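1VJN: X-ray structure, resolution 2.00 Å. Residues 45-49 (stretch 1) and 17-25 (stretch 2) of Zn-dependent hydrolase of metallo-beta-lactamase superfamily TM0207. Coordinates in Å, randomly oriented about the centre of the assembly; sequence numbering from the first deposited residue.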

# COMPACT_ATOMS: atom_id res chain seq x y z
N ILE A 45 17.17 7.53 -2.07
CA ILE A 45 16.50 7.98 -0.84
C ILE A 45 15.23 8.82 -1.13
O ILE A 45 15.29 9.80 -1.88
CB ILE A 45 17.48 8.80 0.04
N PRO A 46 14.09 8.41 -0.56
CA PRO A 46 12.87 9.24 -0.61
C PRO A 46 13.14 10.64 -0.05
O PRO A 46 13.49 10.77 1.13
CB PRO A 46 11.87 8.48 0.29
CG PRO A 46 12.38 7.05 0.37
CD PRO A 46 13.86 7.12 0.13
N ASN A 47 13.01 11.66 -0.88
CA ASN A 47 13.29 13.03 -0.46
C ASN A 47 11.96 13.73 -0.26
O ASN A 47 11.46 14.40 -1.19
CB ASN A 47 14.14 13.72 -1.53
CG ASN A 47 15.16 14.70 -0.95
OD1 ASN A 47 15.10 15.06 0.22
ND2 ASN A 47 16.11 15.12 -1.79
N VAL A 48 11.36 13.58 0.92
CA VAL A 48 9.96 14.01 1.14
C VAL A 48 9.67 14.45 2.59
O VAL A 48 10.24 13.88 3.53
CB VAL A 48 9.00 12.89 0.64
CG1 VAL A 48 7.74 12.74 1.52
CG2 VAL A 48 8.63 13.14 -0.84
N THR A 49 8.78 15.45 2.74
CA THR A 49 8.34 16.01 4.03
C THR A 49 6.99 15.43 4.53
O THR A 49 5.92 15.73 3.99
CB THR A 49 8.21 17.55 3.96
OG1 THR A 49 9.51 18.15 3.93
CG2 THR A 49 7.61 18.12 5.24
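Stretch 2, residues 17-25: WFGHACFAL

The contact between residues 17-25 and residues 45-49 is a small, mainly apolar packing of a β-hairpin against an irregular segment, held largely by side-chain fit, without a single hydrogen bond between the two. It illustrates a general principle: a segment with no regular secondary structure can still pack on a hairpin through alternate side chains. Around Pro46, Asn47 and Val48 the backbone is extended, so Pro46 and Val48 point their CA-to-CB bonds toward the hairpin while that of Asn47 points away, its OD1 hydrogen-bonded elsewhere in the structure. From Pro46 to Val48 the segment runs roughly the same way as the chain from Cys22 to Ala24.

The hairpin supplies its own order. A type II' turn runs from Gly19 to Cys22, and the chain reverses between its two strands, with Phe18 N hydrogen-bonded to Cys22 O at 2.8 Å and Cys22 N to Gly19 O at 3.1 Å. Gly19 has a positive phi, at backbone angles where a CB would be jammed against the carbonyl O of Phe18. Outside the contact, Trp17 NE1 donates to His20 O at 3.1 Å, tying a strand side chain to the turn.

Phe18, with chi1 in the m well, is the centre of the contact. Pro46 lies over one face of its ring in a CH-pi arrangement, Pro46 CB standing 4.0 Å from the ring centroid and 15° off the normal. Val48 meets the same ring obliquely, with Val48 CG2 3.7 Å from Phe18 CZ. The chain beyond the turn completes the surface: Pro46 CG rests 4.0 Å from Cys22 SG, and Val48 CG1 lies 4.3 Å from Ala24 CB. The CA atoms of Pro46 and Phe18 are 6.1 Å apart, those of Val48 and Ala24 7.9 Å. The buried area, 204 Å² summed over both sides, is modest.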

# COMPACT_ATOMS: atom_id res chain seq x y z
N TRP A 17 5.45 6.49 -5.74
CA TRP A 17 6.15 5.29 -5.36
C TRP A 17 7.65 5.57 -5.36
O TRP A 17 8.19 6.10 -6.31
CB TRP A 17 5.79 4.17 -6.32
CG TRP A 17 6.32 2.85 -5.92
CD1 TRP A 17 6.46 2.35 -4.64
CD2 TRP A 17 6.73 1.83 -6.80
NE1 TRP A 17 6.97 1.09 -4.69
CE2 TRP A 17 7.15 0.75 -6.01
CE3 TRP A 17 6.83 1.73 -8.19
CZ2 TRP A 17 7.63 -0.44 -6.57
CZ3 TRP A 17 7.31 0.55 -8.74
CH2 TRP A 17 7.70 -0.52 -7.94
N PHE A 18 8.31 5.19 -4.28
CA PHE A 18 9.76 5.32 -4.13
C PHE A 18 10.49 3.97 -4.19
O PHE A 18 11.72 3.91 -4.07
CB PHE A 18 10.06 6.01 -2.79
CG PHE A 18 9.65 7.43 -2.77
CD1 PHE A 18 10.42 8.37 -3.40
CD2 PHE A 18 8.48 7.82 -2.16
CE1 PHE A 18 10.06 9.67 -3.39
CE2 PHE A 18 8.11 9.13 -2.16
CZ PHE A 18 8.89 10.05 -2.77
N GLY A 19 9.73 2.91 -4.38
CA GLY A 19 10.27 1.56 -4.49
C GLY A 19 9.96 0.73 -3.27
O GLY A 19 9.59 1.25 -2.24
N HIS A 20 10.14 -0.59 -3.36
CA HIS A 20 9.83 -1.47 -2.28
C HIS A 20 8.36 -1.22 -1.84
O HIS A 20 7.51 -1.26 -2.70
CB HIS A 20 10.89 -1.34 -1.18
CG HIS A 20 12.27 -1.75 -1.62
ND1 HIS A 20 12.62 -3.06 -1.88
CD2 HIS A 20 13.39 -1.02 -1.84
CE1 HIS A 20 13.88 -3.12 -2.25
NE2 HIS A 20 14.37 -1.90 -2.23
N ALA A 21 8.05 -1.00 -0.57
CA ALA A 21 6.63 -0.78 -0.14
C ALA A 21 6.44 0.70 0.30
O ALA A 21 5.49 1.02 0.99
CB ALA A 21 6.30 -1.70 1.02
N CYS A 22 7.39 1.54 -0.12
CA CYS A 22 7.44 2.98 0.22
C CYS A 22 6.75 3.90 -0.78
O CYS A 22 7.21 4.11 -1.90
CB CYS A 22 8.87 3.44 0.39
SG CYS A 22 8.94 5.17 0.93
N PHE A 23 5.63 4.44 -0.34
CA PHE A 23 4.82 5.39 -1.06
C PHE A 23 4.60 6.66 -0.26
O PHE A 23 4.47 6.61 0.97
CB PHE A 23 3.43 4.79 -1.27
CG PHE A 23 3.41 3.53 -2.09
CD1 PHE A 23 3.70 2.30 -1.51
CD2 PHE A 23 3.06 3.58 -3.42
CE1 PHE A 23 3.69 1.14 -2.27
CE2 PHE A 23 3.03 2.41 -4.17
CZ PHE A 23 3.35 1.20 -3.60
N ALA A 24 4.56 7.79 -0.94
CA ALA A 24 4.03 9.03 -0.34
C ALA A 24 2.63 9.20 -0.88
O ALA A 24 2.41 9.17 -2.12
CB ALA A 24 4.90 10.27 -0.65
N LEU A 25 1.68 9.31 0.05
CA LEU A 25 0.28 9.66 -0.23
C LEU A 25 0.00 11.08 0.19
O LEU A 25 0.20 11.45 1.35
CB LEU A 25 -0.68 8.74 0.55
CG LEU A 25 -0.38 7.27 0.53
CD1 LEU A 25 -1.32 6.53 1.49
CD2 LEU A 25 -0.50 6.74 -0.87